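Local coordinates for protein BauA (Acinetobacter baumannii, PDB 6HCP) that takes up ferric preacinetobactin across the outer membrane, as a siderophore receptor of the TonB-dependent family, at residues Val164-Ala169 with Arg205-Tyr210; Ser131-Gly136 with Ser224-Leu229; Glu171-Leu176 with His189-Arg194. All blocks are in the same frame, centred on the assembly; numbering follows the deposited sequence.

Contact 1: Val164-Ala169 with Arg205-Tyr210. With C8E ((hydroxyethyloxy)tri(ethyloxy)octane), chain B.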
loop_
_atom_site.group_PDB
_atom_site.type_symbol
_atom_site.label_atom_id
_atom_site.label_comp_id
_atom_site.label_asym_id
_atom_site.label_seq_id
_atom_site.Cartn_x
_atom_site.Cartn_y
_atom_site.Cartn_z
ATOM N N VAL A 164 -20.033 30.272 -5.418
ATOM C CA VAL A 164 -19.743 31.553 -6.050
ATOM C C VAL A 164 -19.006 31.262 -7.359
ATOM O O VAL A 164 -17.968 30.594 -7.356
ATOM C CB VAL A 164 -18.905 32.441 -5.117
ATOM C CG1 VAL A 164 -18.507 33.755 -5.780
ATOM C CG2 VAL A 164 -19.605 32.687 -3.795
ATOM N N THR A 165 -19.572 31.706 -8.478
ATOM C CA THR A 165 -19.037 31.362 -9.790
ATOM C C THR A 165 -17.788 32.205 -10.093
ATOM O O THR A 165 -17.508 33.210 -9.420
ATOM C CB THR A 165 -20.086 31.536 -10.893
ATOM O OG1 THR A 165 -20.537 32.891 -10.853
ATOM C CG2 THR A 165 -21.239 30.573 -10.730
ATOM N N LYS A 166 -17.043 31.757 -11.103
ATOM C CA LYS A 166 -15.810 32.430 -11.556
ATOM C C LYS A 166 -16.153 33.511 -12.598
ATOM O O LYS A 166 -16.881 33.241 -13.561
ATOM C CB LYS A 166 -14.880 31.422 -12.234
ATOM C CG LYS A 166 -14.214 30.401 -11.328
ATOM C CD LYS A 166 -13.575 29.266 -12.133
ATOM C CE LYS A 166 -12.634 28.405 -11.313
ATOM N NZ LYS A 166 -12.043 27.318 -12.131
ATOM N N TYR A 167 -15.515 34.675 -12.459
ATOM C CA TYR A 167 -15.549 35.715 -13.491
ATOM C C TYR A 167 -14.104 36.073 -13.898
ATOM O O TYR A 167 -13.135 35.752 -13.186
ATOM C CB TYR A 167 -16.324 36.928 -12.968
ATOM C CG TYR A 167 -17.758 36.636 -12.583
ATOM C CD1 TYR A 167 -18.723 36.385 -13.549
ATOM C CD2 TYR A 167 -18.125 36.523 -11.251
ATOM C CE1 TYR A 167 -20.034 36.090 -13.202
ATOM C CE2 TYR A 167 -19.432 36.239 -10.888
ATOM C CZ TYR A 167 -20.388 36.011 -11.861
ATOM O OH TYR A 167 -21.671 35.706 -11.487
ATOM N N ALA A 168 -13.969 36.763 -15.033
ATOM C CA ALA A 168 -12.658 37.050 -15.621
ATOM C C ALA A 168 -11.882 38.030 -14.749
ATOM O O ALA A 168 -12.359 39.116 -14.435
ATOM C CB ALA A 168 -12.816 37.580 -17.022
ATOM N N ALA A 169 -10.662 37.634 -14.378
ATOM C CA ALA A 169 -9.682 38.551 -13.801
ATOM C C ALA A 169 -9.189 39.539 -14.880
ATOM O O ALA A 169 -9.400 39.341 -16.082
ATOM C CB ALA A 169 -8.535 37.763 -13.208
ATOM N N ARG A 205 -15.516 34.382 -18.830
ATOM C CA ARG A 205 -14.764 33.271 -18.183
ATOM C C ARG A 205 -15.441 31.941 -18.534
ATOM O O ARG A 205 -16.634 31.773 -18.342
ATOM C CB ARG A 205 -14.670 33.536 -16.675
ATOM C CG ARG A 205 -13.912 32.468 -15.895
ATOM C CD ARG A 205 -12.508 32.881 -15.528
ATOM N NE ARG A 205 -11.827 31.873 -14.733
ATOM C CZ ARG A 205 -11.341 32.083 -13.528
ATOM N NH1 ARG A 205 -11.573 33.227 -12.910
ATOM N NH2 ARG A 205 -10.624 31.140 -12.936
ATOM N N ILE A 206 -14.682 31.015 -19.123
ATOM C CA ILE A 206 -15.227 29.793 -19.649
ATOM C C ILE A 206 -14.493 28.613 -18.992
ATOM O O ILE A 206 -13.277 28.610 -18.939
ATOM C CB ILE A 206 -15.096 29.752 -21.185
ATOM C CG1 ILE A 206 -15.809 30.928 -21.861
ATOM C CG2 ILE A 206 -15.601 28.445 -21.739
ATOM C CD1 ILE A 206 -15.435 31.085 -23.315
ATOM N N ASN A 207 -15.249 27.603 -18.549
ATOM C CA ASN A 207 -14.661 26.370 -18.052
ATOM C C ASN A 207 -15.267 25.211 -18.826
ATOM O O ASN A 207 -16.474 25.191 -19.095
ATOM C CB ASN A 207 -14.853 26.212 -16.540
ATOM C CG ASN A 207 -13.934 27.083 -15.727
ATOM O OD1 ASN A 207 -12.902 26.619 -15.241
ATOM N ND2 ASN A 207 -14.291 28.353 -15.580
ATOM N N GLY A 208 -14.416 24.245 -19.189
ATOM C CA GLY A 208 -14.847 23.011 -19.784
ATOM C C GLY A 208 -14.104 21.837 -19.163
ATOM O O GLY A 208 -12.922 21.936 -18.886
ATOM N N MET A 209 -14.845 20.793 -18.790
ATOM C CA MET A 209 -14.270 19.634 -18.102
ATOM C C MET A 209 -14.953 18.371 -18.609
ATOM O O MET A 209 -16.150 18.344 -18.951
ATOM C CB MET A 209 -14.411 19.786 -16.585
ATOM C CG MET A 209 -13.952 18.566 -15.764
ATOM S SD MET A 209 -15.181 17.265 -15.754
ATOM C CE MET A 209 -16.464 17.973 -14.712
ATOM N N TYR A 210 -14.138 17.335 -18.798
ATOM C CA TYR A 210 -14.634 16.025 -19.130
ATOM C C TYR A 210 -13.752 15.018 -18.396
ATOM O O TYR A 210 -12.551 15.155 -18.401
ATOM C CB TYR A 210 -14.587 15.747 -20.639
ATOM C CG TYR A 210 -15.096 14.385 -21.039
ATOM C CD1 TYR A 210 -16.422 14.056 -20.845
ATOM C CD2 TYR A 210 -14.260 13.391 -21.527
ATOM C CE1 TYR A 210 -16.919 12.801 -21.135
ATOM C CE2 TYR A 210 -14.740 12.119 -21.814
ATOM C CZ TYR A 210 -16.085 11.833 -21.650
ATOM O OH TYR A 210 -16.628 10.603 -21.907
HETATM C C1 C8E B . -23.135 17.311 -21.823
HETATM C C2 C8E B . -22.566 18.208 -20.744
HETATM C C3 C8E B . -21.625 19.288 -21.278
HETATM C C4 C8E B . -20.492 18.713 -22.126
HETATM C C5 C8E B . -19.376 19.734 -22.348
HETATM C C6 C8E B . -18.035 19.047 -22.580
HETATM C C7 C8E B . -16.871 20.031 -22.565
HETATM C C8 C8E B . -15.558 19.315 -22.877
HETATM O O9 C8E B . -14.449 19.999 -22.280
HETATM C C10 C8E B . -13.193 19.353 -22.479
HETATM C C11 C8E B . -12.083 20.341 -22.188
HETATM O O12 C8E B . -10.960 19.643 -21.667
#
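The guanidinium of Arg205 meets the segment Val164-Ala169 on one face and at its edge. Over that face runs the aliphatic chain of Lys166, with CB 3.7 Å above the plane and offset toward the rim, and with CD 3.6 Å from Arg205 NH2. At the edge stands the carbonyl of Tyr167, whose O accepts a hydrogen bond from Arg205 NH1 at 3.0 Å. The acceptor lies close to the guanidinium plane (4° out of it), while NH1 itself sits above the carbonyl plane. Arg205 CG is anti to the backbone N (chi1 -180°), and the chain then bends at chi2 (102°), which places CD near the Tyr167 carbonyl, its nearest neighbour on the other segment. The CB of Arg205 packs 3.7 Å from Ala168 N.

Such a junction is a worked example of how a TonB-dependent receptor joins its two domains: just past the last plug strand, 159-165, the chain meets the inner wall of the barrel at strand 202-212. Lys166 extends beyond CG and crosses the side chain of Asn207 at about a right angle. Its NZ makes a weak hydrogen bond of 3.3 Å to Asn207 OD1, while its stronger partners are the Glu133 carbonyl and the carboxylate of Asp191. That carboxylate also binds Arg205 NE, and it would be expected to offset the repulsion between Lys166 NZ and Arg205 NH2, which are 4.2 Å apart. Asn207 OD1 is gripped a second time by His189 NE2. Tyr167 leaves its backbone on the side away from strand 202-212; its hydroxyl bonds Asp243 and Arg293. Farther along that strand, O9 of the detergent C8E comes within 3.6 Å of Gly208 C.

Contact 2: Ser131-Gly136 with Ser224-Leu229; sequences SPEMFG and SRLFSL. With C8E ((hydroxyethyloxy)tri(ethyloxy)octane), chain B.
Met134 and Ser228 bring the two backbones nearest, with CA atoms 6.4 Å apart, where a type I turn closed by the 3.2 Å bond from Phe135 N to Pro132 O faces segment 224-229 of strand 221-234. Met134 and Leu226 carry the apolar part of the contact, their side chains crossing at about a right angle. Leu226 reaches across with its two methyls: CD2 touches Glu133 CB, 4.0 Å away, and meets Met134 CB, and CD1 lies near Met134 SD. Met134 CG sits between the backbone N and the carbonyl carbon (chi1 63°), the crowded position, and there it lies over one face of Phe135, 3.4 Å above the ring plane and offset toward the rim. Ser228 fills in beside it, with OG 3.4 Å from Met134 CB and its own CB 3.8 Å from Met134 SD.

The polar end of the turn is held from within the plug and from the barrel. Ser131 OG donates to the syn lone pair of Glu133 OE1 at 2.6 Å, and Arg211 of the barrel wall binds both residues, through Glu133 OE2 and Ser131 OG, which would be expected to balance the carboxylate charge. Tyr245 flanks Met134 and Leu226 from the next barrel strand. Away from the plug, Arg225 and Phe227 meet the detergent C8E, whose C4 is 3.7 Å from Arg225 CB. The segment turns Leu226 and Ser228 to the plug and Arg225 and Phe227 to the detergent, the two-sided pattern of a barrel wall enclosing the plug of a TonB-dependent receptor.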
loop_
_atom_site.group_PDB
_atom_site.type_symbol
_atom_site.label_atom_id
_atom_site.label_comp_id
_atom_site.label_asym_id
_atom_site.label_seq_id
_atom_site.Cartn_x
_atom_site.Cartn_y
_atom_site.Cartn_z
ATOM N N SER A 131 -19.866 19.001 -9.678
ATOM C CA SER A 131 -18.401 19.073 -9.847
ATOM C C SER A 131 -17.968 20.533 -9.766
ATOM O O SER A 131 -18.649 21.430 -10.259
ATOM C CB SER A 131 -17.948 18.400 -11.139
ATOM O OG SER A 131 -16.545 18.129 -11.093
ATOM N N PRO A 132 -16.930 20.859 -8.979
ATOM C CA PRO A 132 -16.714 22.253 -8.596
ATOM C C PRO A 132 -15.826 23.148 -9.482
ATOM O O PRO A 132 -15.457 24.254 -9.038
ATOM C CB PRO A 132 -16.038 22.120 -7.229
ATOM C CG PRO A 132 -15.288 20.812 -7.306
ATOM C CD PRO A 132 -16.148 19.913 -8.162
ATOM N N GLU A 133 -15.623 22.768 -10.747
ATOM C CA GLU A 133 -14.652 23.482 -11.613
ATOM C C GLU A 133 -15.102 24.917 -11.919
ATOM O O GLU A 133 -14.281 25.745 -12.274
ATOM C CB GLU A 133 -14.438 22.732 -12.925
ATOM C CG GLU A 133 -13.524 21.530 -12.767
ATOM C CD GLU A 133 -14.227 20.275 -12.286
ATOM O OE1 GLU A 133 -15.476 20.319 -12.072
ATOM O OE2 GLU A 133 -13.554 19.225 -12.215
ATOM N N MET A 134 -16.396 25.209 -11.832
ATOM C CA MET A 134 -16.859 26.537 -12.262
ATOM C C MET A 134 -16.934 27.526 -11.098
ATOM O O MET A 134 -17.366 28.669 -11.295
ATOM C CB MET A 134 -18.207 26.456 -12.988
ATOM C CG MET A 134 -19.355 25.944 -12.150
ATOM S SD MET A 134 -20.909 25.878 -13.108
ATOM C CE MET A 134 -21.419 27.585 -13.040
ATOM N N PHE A 135 -16.424 27.159 -9.912
ATOM C CA PHE A 135 -16.608 28.034 -8.755
ATOM C C PHE A 135 -15.294 28.635 -8.270
ATOM O O PHE A 135 -14.292 27.928 -8.079
ATOM C CB PHE A 135 -17.365 27.294 -7.648
ATOM C CG PHE A 135 -18.669 26.721 -8.130
ATOM C CD1 PHE A 135 -19.716 27.558 -8.493
ATOM C CD2 PHE A 135 -18.843 25.349 -8.264
ATOM C CE1 PHE A 135 -20.879 27.039 -9.040
ATOM C CE2 PHE A 135 -20.018 24.832 -8.783
ATOM C CZ PHE A 135 -21.024 25.675 -9.194
ATOM N N GLY A 136 -15.371 29.920 -7.916
ATOM C CA GLY A 136 -14.298 30.651 -7.265
ATOM C C GLY A 136 -14.285 30.443 -5.759
ATOM O O GLY A 136 -13.237 30.542 -5.116
ATOM N N SER A 224 -18.083 12.508 -15.870
ATOM C CA SER A 224 -18.541 13.864 -15.594
ATOM C C SER A 224 -18.256 14.742 -16.808
ATOM O O SER A 224 -17.224 14.582 -17.472
ATOM C CB SER A 224 -17.875 14.425 -14.360
ATOM O OG SER A 224 -18.004 13.544 -13.258
ATOM N N ARG A 225 -19.099 15.752 -16.998
ATOM C CA ARG A 225 -18.872 16.754 -18.028
ATOM C C ARG A 225 -19.424 18.079 -17.517
ATOM O O ARG A 225 -20.486 18.107 -16.913
ATOM C CB ARG A 225 -19.610 16.458 -19.342
ATOM C CG ARG A 225 -19.393 15.090 -19.964
ATOM C CD ARG A 225 -19.884 15.066 -21.416
ATOM N NE ARG A 225 -19.995 13.713 -21.971
ATOM C CZ ARG A 225 -20.877 13.326 -22.894
ATOM N NH1 ARG A 225 -21.711 14.205 -23.428
ATOM N NH2 ARG A 225 -21.016 12.038 -23.161
ATOM N N LEU A 226 -18.731 19.162 -17.849
ATOM C CA LEU A 226 -19.188 20.501 -17.519
ATOM C C LEU A 226 -18.735 21.488 -18.593
ATOM O O LEU A 226 -17.582 21.484 -19.034
ATOM C CB LEU A 226 -18.620 20.894 -16.160
ATOM C CG LEU A 226 -18.967 22.299 -15.678
ATOM C CD1 LEU A 226 -20.462 22.413 -15.422
ATOM C CD2 LEU A 226 -18.181 22.641 -14.418
ATOM N N PHE A 227 -19.648 22.391 -18.941
ATOM C CA PHE A 227 -19.329 23.583 -19.695
ATOM C C PHE A 227 -20.018 24.756 -19.006
ATOM O O PHE A 227 -21.214 24.679 -18.735
ATOM C CB PHE A 227 -19.765 23.430 -21.153
ATOM C CG PHE A 227 -19.517 24.653 -22.002
ATOM C CD1 PHE A 227 -18.237 24.960 -22.439
ATOM C CD2 PHE A 227 -20.545 25.530 -22.307
ATOM C CE1 PHE A 227 -17.992 26.116 -23.164
ATOM C CE2 PHE A 227 -20.299 26.685 -23.035
ATOM C CZ PHE A 227 -19.019 26.988 -23.439
ATOM N N SER A 228 -19.238 25.776 -18.650
ATOM C CA SER A 228 -19.752 26.923 -17.928
ATOM C C SER A 228 -19.275 28.229 -18.565
ATOM O O SER A 228 -18.166 28.309 -19.082
ATOM C CB SER A 228 -19.381 26.883 -16.465
ATOM O OG SER A 228 -17.998 27.108 -16.272
ATOM N N LEU A 229 -20.083 29.273 -18.367
ATOM C CA LEU A 229 -19.805 30.614 -18.836
ATOM C C LEU A 229 -20.147 31.592 -17.716
ATOM O O LEU A 229 -21.225 31.489 -17.130
ATOM C CB LEU A 229 -20.661 30.883 -20.075
ATOM C CG LEU A 229 -20.455 32.245 -20.728
ATOM C CD1 LEU A 229 -19.056 32.339 -21.317
ATOM C CD2 LEU A 229 -21.510 32.477 -21.796
HETATM C C1 C8E B . -23.135 17.311 -21.823
HETATM C C2 C8E B . -22.566 18.208 -20.744
HETATM C C3 C8E B . -21.625 19.288 -21.278
HETATM C C4 C8E B . -20.492 18.713 -22.126
HETATM C C5 C8E B . -19.376 19.734 -22.348
HETATM C C6 C8E B . -18.035 19.047 -22.580
HETATM C C7 C8E B . -16.871 20.031 -22.565
HETATM C C8 C8E B . -15.558 19.315 -22.877
HETATM O O9 C8E B . -14.449 19.999 -22.280
HETATM C C10 C8E B . -13.193 19.353 -22.479
HETATM C C11 C8E B . -12.083 20.341 -22.188
HETATM O O12 C8E B . -10.960 19.643 -21.667
#

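Contact 3: Glu171-Leu176 with His189-Arg194; sequences EPFARL and HVDVGR
The first hairpin of the barrel, strands 173-181 and 184-196, brings Phe173 opposite Gly193 and Arg175 opposite Asp191 as antiparallel hydrogen-bonded pairs; the axes of segments 173-176 and 189-194 approach to 4.5 Å. Each pair is closed by two backbone bonds, among them Gly193 N to Phe173 O and Arg175 N to Asp191 O, both 2.8 Å. Phe173 CG is anti to the backbone N (chi1 177°), and the ring meets Asp191: CE2 lies 3.6 Å from OD2, the carboxylate carbon sits at the ring edge, and the two planes are 84° apart. Phe173 CZ stands 3.7 Å above the centre of the Arg175 guanidinium, whose CZ lies in the plane of the ring, at its edge. Asp705 pairs with Arg175, and contact 1 supplies two cations to Asp191.

On the sheet face of Ala174, Leu176, Val190 and Val192, Leu176 CD1 touches Val190 CG2 at 3.6 Å and Ala174 CB meets Val192 CG1. Just before strand 173-181 begins, Pro172 CB lies 3.6 Å above one face of the Arg194 guanidinium, offset toward its rim. Strand 173-181 also pairs with C-terminal strand 697-705, the meeting of first and last strands that closes an outer-membrane beta-barrel.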
loop_
_atom_site.group_PDB
_atom_site.type_symbol
_atom_site.label_atom_id
_atom_site.label_comp_id
_atom_site.label_asym_id
_atom_site.label_seq_id
_atom_site.Cartn_x
_atom_site.Cartn_y
_atom_site.Cartn_z
ATOM N N GLU A 171 -6.122 40.305 -15.949
ATOM C CA GLU A 171 -5.098 39.750 -16.838
ATOM C C GLU A 171 -5.636 38.514 -17.545
ATOM O O GLU A 171 -6.212 37.628 -16.917
ATOM C CB GLU A 171 -3.833 39.423 -16.041
ATOM C CG GLU A 171 -2.990 40.652 -15.747
ATOM C CD GLU A 171 -2.978 41.671 -16.875
ATOM O OE1 GLU A 171 -2.406 41.357 -17.936
ATOM O OE2 GLU A 171 -3.633 42.730 -16.733
ATOM N N PRO A 172 -5.405 38.389 -18.869
ATOM C CA PRO A 172 -5.877 37.232 -19.624
ATOM C C PRO A 172 -5.313 35.935 -19.018
ATOM O O PRO A 172 -4.230 35.935 -18.455
ATOM C CB PRO A 172 -5.355 37.476 -21.049
ATOM C CG PRO A 172 -5.117 38.975 -21.108
ATOM C CD PRO A 172 -4.677 39.352 -19.708
ATOM N N PHE A 173 -6.101 34.864 -19.087
ATOM C CA PHE A 173 -5.839 33.654 -18.333
ATOM C C PHE A 173 -6.243 32.447 -19.163
ATOM O O PHE A 173 -7.303 32.451 -19.790
ATOM C CB PHE A 173 -6.634 33.665 -17.027
ATOM C CG PHE A 173 -6.485 32.408 -16.212
ATOM C CD1 PHE A 173 -5.337 32.187 -15.471
ATOM C CD2 PHE A 173 -7.534 31.510 -16.099
ATOM C CE1 PHE A 173 -5.232 31.084 -14.639
ATOM C CE2 PHE A 173 -7.423 30.398 -15.277
ATOM C CZ PHE A 173 -6.268 30.178 -14.564
ATOM N N ALA A 174 -5.384 31.426 -19.189
ATOM C CA ALA A 174 -5.735 30.175 -19.812
ATOM C C ALA A 174 -4.955 29.032 -19.154
ATOM O O ALA A 174 -3.727 29.076 -19.059
ATOM C CB ALA A 174 -5.488 30.234 -21.298
ATOM N N ARG A 175 -5.692 28.074 -18.586
ATOM C CA ARG A 175 -5.081 26.993 -17.832
ATOM C C ARG A 175 -5.691 25.674 -18.301
ATOM O O ARG A 175 -6.896 25.579 -18.480
ATOM C CB ARG A 175 -5.231 27.214 -16.324
ATOM C CG ARG A 175 -4.802 26.015 -15.483
ATOM C CD ARG A 175 -5.013 26.271 -14.009
ATOM N NE ARG A 175 -4.080 27.272 -13.554
ATOM C CZ ARG A 175 -4.195 27.976 -12.446
ATOM N NH1 ARG A 175 -5.202 27.750 -11.613
ATOM N NH2 ARG A 175 -3.315 28.930 -12.201
ATOM N N LEU A 176 -4.819 24.716 -18.631
ATOM C CA LEU A 176 -5.224 23.366 -18.892
ATOM C C LEU A 176 -4.735 22.467 -17.749
ATOM O O LEU A 176 -3.569 22.520 -17.368
ATOM C CB LEU A 176 -4.651 22.907 -20.234
ATOM C CG LEU A 176 -4.828 21.423 -20.531
ATOM C CD1 LEU A 176 -6.291 21.094 -20.778
ATOM C CD2 LEU A 176 -3.977 21.001 -21.719
ATOM N N HIS A 189 -9.523 19.629 -17.914
ATOM C CA HIS A 189 -10.242 20.814 -17.537
ATOM C C HIS A 189 -9.520 22.030 -18.119
ATOM O O HIS A 189 -8.340 22.239 -17.847
ATOM C CB HIS A 189 -10.323 20.895 -16.004
ATOM C CG HIS A 189 -10.819 22.199 -15.486
ATOM N ND1 HIS A 189 -10.392 22.717 -14.282
ATOM C CD2 HIS A 189 -11.756 23.054 -15.970
ATOM C CE1 HIS A 189 -11.004 23.872 -14.058
ATOM N NE2 HIS A 189 -11.889 24.064 -15.057
ATOM N N VAL A 190 -10.257 22.817 -18.907
ATOM C CA VAL A 190 -9.786 24.079 -19.437
ATOM C C VAL A 190 -10.522 25.220 -18.730
ATOM O O VAL A 190 -11.733 25.144 -18.517
ATOM C CB VAL A 190 -10.002 24.141 -20.958
ATOM C CG1 VAL A 190 -9.864 25.561 -21.487
ATOM C CG2 VAL A 190 -9.065 23.190 -21.683
ATOM N N ASP A 191 -9.750 26.237 -18.331
ATOM C CA ASP A 191 -10.245 27.421 -17.661
ATOM C C ASP A 191 -9.625 28.637 -18.365
ATOM O O ASP A 191 -8.399 28.782 -18.366
ATOM C CB ASP A 191 -9.881 27.405 -16.174
ATOM C CG ASP A 191 -10.542 28.500 -15.349
ATOM O OD1 ASP A 191 -11.311 29.303 -15.938
ATOM O OD2 ASP A 191 -10.319 28.527 -14.120
ATOM N N VAL A 192 -10.458 29.462 -19.010
ATOM C CA VAL A 192 -9.951 30.606 -19.804
ATOM C C VAL A 192 -10.753 31.861 -19.464
ATOM O O VAL A 192 -11.976 31.804 -19.331
ATOM C CB VAL A 192 -10.013 30.318 -21.317
ATOM C CG1 VAL A 192 -9.165 29.122 -21.701
ATOM C CG2 VAL A 192 -11.432 30.137 -21.814
ATOM N N GLY A 193 -10.046 32.979 -19.285
ATOM C CA GLY A 193 -10.683 34.254 -19.034
ATOM C C GLY A 193 -10.005 35.393 -19.784
ATOM O O GLY A 193 -8.790 35.379 -20.003
ATOM N N ARG A 194 -10.801 36.412 -20.112
ATOM C CA ARG A 194 -10.301 37.646 -20.687
ATOM C C ARG A 194 -11.346 38.737 -20.454
ATOM O O ARG A 194 -12.556 38.458 -20.459
ATOM C CB ARG A 194 -10.048 37.464 -22.188
ATOM C CG ARG A 194 -9.402 38.665 -22.862
ATOM C CD ARG A 194 -9.218 38.423 -24.347
ATOM N NE ARG A 194 -8.034 37.621 -24.607
ATOM C CZ ARG A 194 -6.790 38.088 -24.567
ATOM N NH1 ARG A 194 -6.569 39.374 -24.353
ATOM N NH2 ARG A 194 -5.770 37.263 -24.712
#

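In the fold
From the N terminus, the chain passes through 131-136, a turn of the plug whose partner comes 88 residues later; contact 2 closes the longest of the three loops. The plug strand 159-165 then leads into 164-169, and contact 1 closes a shorter loop inside that one when the chain reaches 205-210. Inside both, contact 3 is the local hairpin between 171-176 and 189-194. The loops nest and none cross. Contacts 1 and 2 tie the plug to neighbouring barrel strands 202-212 and 221-234, while contact 3 forms the first hairpin of the barrel wall, next to strand 202-212. The centres of contacts 1 and 2 are about 7 Å apart, those of contacts 1 and 3 about 8 Å.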